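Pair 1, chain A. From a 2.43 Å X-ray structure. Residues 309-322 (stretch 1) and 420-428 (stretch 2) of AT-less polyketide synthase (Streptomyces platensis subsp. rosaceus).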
# COMPACT_ATOMS: atom_id res chain seq x y z
N GLY A 309 11.85 14.27 -16.60
CA GLY A 309 11.67 15.21 -17.69
C GLY A 309 10.59 16.23 -17.40
O GLY A 309 9.89 16.70 -18.30
N VAL A 310 10.44 16.59 -16.12
CA VAL A 310 9.41 17.53 -15.71
C VAL A 310 9.97 18.93 -15.49
O VAL A 310 11.19 19.11 -15.38
CB VAL A 310 8.72 17.07 -14.40
CG1 VAL A 310 8.16 15.67 -14.57
CG2 VAL A 310 9.70 17.11 -13.24
N ASP A 311 9.08 19.91 -15.46
CA ASP A 311 9.44 21.28 -15.09
C ASP A 311 9.00 21.53 -13.65
O ASP A 311 7.81 21.69 -13.39
CB ASP A 311 8.79 22.29 -16.05
CG ASP A 311 9.34 23.70 -15.90
OD1 ASP A 311 9.96 24.01 -14.85
OD2 ASP A 311 9.16 24.51 -16.83
N PRO A 312 9.96 21.54 -12.72
CA PRO A 312 9.72 21.68 -11.27
C PRO A 312 8.78 22.83 -10.90
O PRO A 312 8.17 22.78 -9.84
CB PRO A 312 11.13 21.93 -10.70
CG PRO A 312 12.07 21.89 -11.87
CD PRO A 312 11.37 21.25 -13.01
N ARG A 313 8.68 23.84 -11.75
CA ARG A 313 7.74 24.93 -11.52
C ARG A 313 6.29 24.42 -11.53
O ARG A 313 5.41 25.01 -10.90
CB ARG A 313 7.93 26.03 -12.58
CG ARG A 313 6.98 27.21 -12.46
CD ARG A 313 7.06 27.87 -11.09
NE ARG A 313 6.11 28.98 -10.95
CZ ARG A 313 4.84 28.83 -10.60
NH1 ARG A 313 4.05 29.90 -10.51
NH2 ARG A 313 4.35 27.63 -10.34
N ASP A 314 6.07 23.31 -12.22
CA ASP A 314 4.73 22.74 -12.34
C ASP A 314 4.36 21.82 -11.18
O ASP A 314 3.20 21.41 -11.07
CB ASP A 314 4.61 21.97 -13.66
CG ASP A 314 4.80 22.86 -14.87
OD1 ASP A 314 4.33 24.02 -14.85
OD2 ASP A 314 5.43 22.40 -15.85
N ILE A 315 5.33 21.48 -10.34
CA ILE A 315 5.07 20.63 -9.18
C ILE A 315 4.01 21.26 -8.29
O ILE A 315 4.17 22.38 -7.80
CB ILE A 315 6.34 20.40 -8.33
CG1 ILE A 315 7.45 19.75 -9.16
CG2 ILE A 315 6.01 19.53 -7.12
CD1 ILE A 315 7.21 18.30 -9.46
N GLY A 316 2.91 20.53 -8.08
CA GLY A 316 1.79 21.05 -7.32
C GLY A 316 1.87 20.72 -5.84
O GLY A 316 1.35 21.45 -5.00
N CYS A 317 2.53 19.61 -5.52
CA CYS A 317 2.59 19.14 -4.14
C CYS A 317 3.84 18.31 -3.88
O CYS A 317 4.24 17.49 -4.71
CB CYS A 317 1.34 18.34 -3.80
SG CYS A 317 1.35 17.56 -2.17
N ILE A 318 4.45 18.53 -2.72
CA ILE A 318 5.57 17.71 -2.27
C ILE A 318 5.20 16.99 -0.98
O ILE A 318 4.89 17.62 0.03
CB ILE A 318 6.83 18.55 -2.02
CG1 ILE A 318 7.39 19.09 -3.34
CG2 ILE A 318 7.89 17.71 -1.31
CD1 ILE A 318 8.03 18.04 -4.22
N GLU A 319 5.21 15.66 -1.02
CA GLU A 319 5.04 14.87 0.19
C GLU A 319 6.41 14.63 0.82
O GLU A 319 7.17 13.76 0.38
CB GLU A 319 4.33 13.54 -0.11
CG GLU A 319 4.25 12.58 1.07
CD GLU A 319 3.44 13.12 2.23
OE1 GLU A 319 2.66 14.07 2.02
OE2 GLU A 319 3.59 12.59 3.35
N ALA A 320 6.72 15.41 1.85
CA ALA A 320 8.06 15.44 2.42
C ALA A 320 8.32 14.31 3.42
O ALA A 320 7.40 13.65 3.90
CB ALA A 320 8.31 16.79 3.08
N HIS A 321 9.60 14.11 3.72
CA HIS A 321 10.02 13.19 4.77
C HIS A 321 9.40 13.64 6.09
O HIS A 321 8.63 12.91 6.71
CB HIS A 321 11.55 13.15 4.87
CG HIS A 321 12.08 12.02 5.68
ND1 HIS A 321 11.68 10.71 5.50
CD2 HIS A 321 13.00 11.99 6.68
CE1 HIS A 321 12.32 9.93 6.35
NE2 HIS A 321 13.13 10.69 7.08
N GLY A 322 9.74 14.87 6.50
CA GLY A 322 9.11 15.54 7.62
C GLY A 322 8.96 14.75 8.91
O GLY A 322 7.84 14.54 9.38
N ARG A 420 -1.76 16.58 -12.94
CA ARG A 420 -1.27 17.08 -11.67
C ARG A 420 0.08 16.43 -11.38
O ARG A 420 0.26 15.24 -11.62
CB ARG A 420 -2.27 16.79 -10.54
CG ARG A 420 -3.42 17.79 -10.48
CD ARG A 420 -4.41 17.44 -9.38
NE ARG A 420 -5.54 16.65 -9.89
CZ ARG A 420 -6.75 17.15 -10.13
NH1 ARG A 420 -7.71 16.37 -10.59
NH2 ARG A 420 -7.00 18.43 -9.90
N LEU A 421 1.03 17.22 -10.89
CA LEU A 421 2.40 16.74 -10.71
C LEU A 421 2.83 16.79 -9.25
O LEU A 421 2.63 17.79 -8.56
CB LEU A 421 3.35 17.58 -11.57
CG LEU A 421 4.75 17.02 -11.83
CD1 LEU A 421 4.66 15.66 -12.48
CD2 LEU A 421 5.54 17.98 -12.70
N GLY A 422 3.41 15.69 -8.77
CA GLY A 422 3.80 15.60 -7.38
C GLY A 422 5.18 15.02 -7.16
O GLY A 422 5.73 14.33 -8.02
N GLY A 423 5.75 15.30 -5.99
CA GLY A 423 7.05 14.78 -5.61
C GLY A 423 7.01 14.12 -4.25
O GLY A 423 6.25 14.52 -3.37
N LEU A 424 7.83 13.09 -4.07
CA LEU A 424 7.82 12.31 -2.85
C LEU A 424 9.23 11.99 -2.38
O LEU A 424 10.02 11.40 -3.13
CB LEU A 424 7.03 11.02 -3.07
CG LEU A 424 7.09 9.93 -2.00
CD1 LEU A 424 6.44 10.39 -0.70
CD2 LEU A 424 6.42 8.66 -2.51
N SER A 425 9.55 12.37 -1.15
CA SER A 425 10.89 12.15 -0.60
C SER A 425 10.90 11.17 0.56
O SER A 425 9.95 11.10 1.34
CB SER A 425 11.50 13.48 -0.15
OG SER A 425 11.63 14.38 -1.23
N SER A 426 11.99 10.42 0.68
CA SER A 426 12.20 9.54 1.82
C SER A 426 13.69 9.42 2.09
O SER A 426 14.46 9.03 1.22
CB SER A 426 11.58 8.16 1.58
OG SER A 426 11.47 7.43 2.78
N PHE A 427 14.09 9.78 3.31
CA PHE A 427 15.51 9.86 3.65
C PHE A 427 15.85 8.92 4.80
O PHE A 427 15.38 9.10 5.92
CB PHE A 427 15.88 11.30 4.02
CG PHE A 427 15.52 12.31 2.96
CD1 PHE A 427 15.76 12.05 1.62
CD2 PHE A 427 14.92 13.51 3.31
CE1 PHE A 427 15.43 12.98 0.65
CE2 PHE A 427 14.59 14.45 2.34
CZ PHE A 427 14.84 14.18 1.01
N GLY A 428 16.67 7.92 4.51
CA GLY A 428 17.08 6.96 5.51
C GLY A 428 17.99 7.59 6.55
O GLY A 428 18.82 8.44 6.23
O HOH W 1 0.21 20.44 -10.45

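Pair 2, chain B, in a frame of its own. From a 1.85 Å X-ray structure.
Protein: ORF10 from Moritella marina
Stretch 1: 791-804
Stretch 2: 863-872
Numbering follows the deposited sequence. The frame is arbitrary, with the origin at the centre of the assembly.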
# COMPACT_ATOMS: atom_id res chain seq x y z
N GLY B 791 12.57 4.92 -29.82
CA GLY B 791 13.07 4.96 -31.18
C GLY B 791 13.18 6.35 -31.78
O GLY B 791 13.02 6.50 -32.99
N ILE B 792 13.44 7.37 -30.96
CA ILE B 792 13.56 8.74 -31.44
C ILE B 792 14.84 9.34 -30.88
O ILE B 792 15.53 8.75 -30.05
CB ILE B 792 12.34 9.62 -31.05
CG1 ILE B 792 12.26 9.83 -29.53
CG2 ILE B 792 11.05 9.05 -31.62
CD1 ILE B 792 11.24 10.91 -29.12
N SER B 793 15.16 10.53 -31.37
CA SER B 793 16.29 11.28 -30.88
C SER B 793 15.79 12.45 -30.03
O SER B 793 14.63 12.85 -30.13
CB SER B 793 17.13 11.81 -32.05
OG SER B 793 16.41 12.85 -32.70
N ALA B 794 16.68 12.98 -29.20
CA ALA B 794 16.29 14.10 -28.34
C ALA B 794 15.75 15.27 -29.15
O ALA B 794 14.84 15.97 -28.69
CB ALA B 794 17.48 14.54 -27.49
N ALA B 795 16.28 15.50 -30.37
CA ALA B 795 15.79 16.61 -31.17
C ALA B 795 14.36 16.41 -31.65
O ALA B 795 13.71 17.38 -32.09
CB ALA B 795 16.72 16.82 -32.38
N ASP B 796 13.84 15.19 -31.57
CA ASP B 796 12.47 14.88 -31.95
C ASP B 796 11.44 15.32 -30.92
O ASP B 796 10.24 15.24 -31.19
CB ASP B 796 12.33 13.37 -32.19
CG ASP B 796 13.06 12.92 -33.44
OD1 ASP B 796 12.95 13.64 -34.46
OD2 ASP B 796 13.73 11.85 -33.39
N VAL B 797 11.87 15.76 -29.75
CA VAL B 797 10.95 16.12 -28.66
C VAL B 797 10.52 17.57 -28.80
O VAL B 797 11.36 18.48 -28.84
CB VAL B 797 11.60 15.85 -27.29
CG1 VAL B 797 10.71 16.41 -26.18
CG2 VAL B 797 11.82 14.34 -27.09
N ALA B 798 9.21 17.79 -28.85
CA ALA B 798 8.64 19.12 -29.07
C ALA B 798 8.61 19.95 -27.79
O ALA B 798 8.80 21.17 -27.83
CB ALA B 798 7.22 18.99 -29.61
N SER B 799 8.35 19.31 -26.66
CA SER B 799 8.24 20.03 -25.40
C SER B 799 8.47 19.02 -24.28
O SER B 799 8.48 17.81 -24.51
CB SER B 799 6.89 20.73 -25.27
OG SER B 799 5.82 19.80 -25.28
N VAL B 800 8.67 19.54 -23.07
CA VAL B 800 9.11 18.75 -21.93
C VAL B 800 8.19 19.07 -20.77
O VAL B 800 8.02 20.24 -20.41
CB VAL B 800 10.57 19.04 -21.55
CG1 VAL B 800 10.99 18.15 -20.37
CG2 VAL B 800 11.48 18.79 -22.72
N GLU B 801 7.61 18.02 -20.18
CA GLU B 801 6.78 18.15 -18.99
C GLU B 801 7.70 17.86 -17.81
O GLU B 801 7.97 16.71 -17.48
CB GLU B 801 5.58 17.21 -19.07
CG GLU B 801 4.74 17.10 -17.81
CD GLU B 801 3.91 18.33 -17.52
OE1 GLU B 801 3.80 19.21 -18.42
OE2 GLU B 801 3.38 18.42 -16.38
N ALA B 802 8.24 18.91 -17.20
CA ALA B 802 9.17 18.71 -16.10
C ALA B 802 8.41 18.30 -14.84
O ALA B 802 7.23 18.59 -14.68
CB ALA B 802 9.95 20.00 -15.82
N HIS B 803 9.11 17.59 -13.94
CA HIS B 803 8.54 17.32 -12.63
C HIS B 803 8.22 18.63 -11.90
O HIS B 803 7.11 18.82 -11.41
CB HIS B 803 9.54 16.46 -11.83
CG HIS B 803 9.01 15.95 -10.53
ND1 HIS B 803 7.87 15.16 -10.43
CD2 HIS B 803 9.46 16.11 -9.26
CE1 HIS B 803 7.65 14.87 -9.16
NE2 HIS B 803 8.60 15.43 -8.43
N ALA B 804 9.19 19.56 -11.88
CA ALA B 804 9.04 20.92 -11.35
C ALA B 804 8.31 20.94 -10.00
O ALA B 804 7.32 21.64 -9.81
CB ALA B 804 8.32 21.81 -12.35
N SER B 863 3.10 11.87 -34.59
CA SER B 863 4.48 12.22 -34.91
C SER B 863 5.06 13.24 -33.91
O SER B 863 6.28 13.33 -33.78
CB SER B 863 4.58 12.77 -36.35
OG SER B 863 3.84 13.98 -36.51
N LYS B 864 4.22 14.02 -33.21
CA LYS B 864 4.76 14.91 -32.20
C LYS B 864 5.01 14.12 -30.93
O LYS B 864 4.19 13.27 -30.54
CB LYS B 864 3.84 16.10 -31.92
CG LYS B 864 3.80 17.15 -33.04
CD LYS B 864 4.99 18.14 -32.98
CE LYS B 864 6.13 17.74 -33.90
NZ LYS B 864 7.45 18.24 -33.39
N HIS B 865 6.15 14.38 -30.30
CA HIS B 865 6.62 13.66 -29.12
C HIS B 865 6.85 14.63 -27.97
O HIS B 865 7.45 15.69 -28.16
CB HIS B 865 7.92 12.93 -29.40
CG HIS B 865 7.82 11.99 -30.57
ND1 HIS B 865 7.24 10.75 -30.46
CD2 HIS B 865 8.19 12.13 -31.86
CE1 HIS B 865 7.28 10.15 -31.64
NE2 HIS B 865 7.85 10.97 -32.51
N ILE B 866 6.41 14.24 -26.78
CA ILE B 866 6.64 15.04 -25.57
C ILE B 866 7.30 14.14 -24.53
O ILE B 866 6.91 12.99 -24.35
CB ILE B 866 5.33 15.65 -25.04
CG1 ILE B 866 4.81 16.71 -26.03
CG2 ILE B 866 5.52 16.27 -23.62
CD1 ILE B 866 3.45 17.28 -25.63
N ALA B 867 8.34 14.66 -23.88
CA ALA B 867 9.01 13.96 -22.80
C ALA B 867 8.43 14.39 -21.46
O ALA B 867 8.12 15.58 -21.26
CB ALA B 867 10.52 14.23 -22.83
N ILE B 868 8.28 13.43 -20.54
CA ILE B 868 7.89 13.69 -19.16
C ILE B 868 9.01 13.19 -18.25
O ILE B 868 9.49 12.07 -18.43
CB ILE B 868 6.57 12.98 -18.80
CG1 ILE B 868 5.50 13.28 -19.86
CG2 ILE B 868 6.12 13.36 -17.36
CD1 ILE B 868 4.12 12.58 -19.56
N ASN B 869 9.38 14.00 -17.26
CA ASN B 869 10.39 13.63 -16.28
C ASN B 869 9.75 13.51 -14.90
O ASN B 869 8.80 14.22 -14.58
CB ASN B 869 11.53 14.66 -16.25
CG ASN B 869 12.79 14.11 -15.63
OD1 ASN B 869 13.30 13.06 -16.03
ND2 ASN B 869 13.31 14.81 -14.61
N GLY B 870 10.25 12.57 -14.10
CA GLY B 870 9.75 12.34 -12.76
C GLY B 870 10.86 12.09 -11.75
O GLY B 870 11.83 11.38 -12.05
N LEU B 871 10.76 12.73 -10.58
CA LEU B 871 11.67 12.53 -9.46
C LEU B 871 10.82 12.31 -8.23
O LEU B 871 9.60 12.50 -8.26
CB LEU B 871 12.61 13.74 -9.24
CG LEU B 871 13.53 14.09 -10.43
CD1 LEU B 871 14.24 15.42 -10.17
CD2 LEU B 871 14.57 12.99 -10.63
N GLY B 872 11.44 11.89 -7.13
CA GLY B 872 10.66 11.83 -5.90
C GLY B 872 11.44 11.17 -4.78
O GLY B 872 12.64 10.90 -4.88
O HOH W 2 8.04 16.17 -31.91

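A backbone arrangement can stay almost fixed while the side chains that fill it change, and the two pairs compared here illustrate how. In each, a segment leaves a glycine of positive phi (Gly A309, Gly B791), makes a short 3-10 turn and runs on as a strand parallel to the second stretch. The strand axes approach to 4.7 Å in both, at 20° in pair 1 and 18° in pair 2, and the central residues superpose with an RMSD of 0.5 Å.

The constant element is a ladder of four backbone hydrogen bonds. In pair 1, Gly A316 N donates to Leu A421 O (2.8 Å), Gly A423 N to Cys A317 O (3.0 Å), Glu A319 N to Gly A423 O (2.8 Å) and Ser A425 N to Glu A319 O (3.2 Å). Pair 2 repeats each rung at the matching positions: Ala B798 N to His B865 O (2.8 Å), Ala B867 N to Ser B799 O (3.2 Å), Glu B801 N to Ala B867 O (2.7 Å) and Asn B869 N to Glu B801 O (3.1 Å). Because the ladder uses main-chain atoms alone, it leaves the side chains free to vary.

The clearest exchange lies where Ile A318 and Gly A423 match Val B800 and Ala B867. The end of Ile A318 leans over the glycine, so that an ideal CB on Gly A423 would lie 2.6 Å from Ile A318 CD1, a clash. In pair 2 the shorter valine has no such terminal methyl, and Ala B867 carries its CB on that face, 4.0 Å from CG1 of Val B797. Bulk given up on one strand is thus supplied from the other.

On the face that carries Glu A319 and Leu A424, Gly A422 contributes no side chain beside Cys A317. Its counterpart Ile B866 does, and its CG1 packs 3.3 Å from Ser B799 OG.

Near the 3-10 turn, Leu A421 fills an apolar niche, with its CD2 3.7 Å from Val A310 CB and its CG 3.6 Å from Ile A315 CD1. His B865 occupies the same position with a flat ring instead, and Ile B792 CG2 sits over its face, 4.0 Å from the ring centroid. A water joins the stretches in both pairs. Water 1 donates to Asp A314 O (3.2 Å) and accepts a weak bond from Leu A421 N (3.4 Å); water 2 does the same more tightly with Asp B796 O (2.5 Å) and His B865 N (3.1 Å), and also accepts from Lys B864 NZ (2.6 Å).

At the far end the solution is partly conserved. Glu A319 and Glu B801 share their rotamers, t then p, and their carboxylates bond elsewhere in the structure. His A321 and His B803 both point toward the second stretch with chi1 t. The former receives Phe A427 CB over its ring face, 4.1 Å from the centroid, whereas His B803 CD2 lies 3.9 Å from CB of the smaller Leu B871.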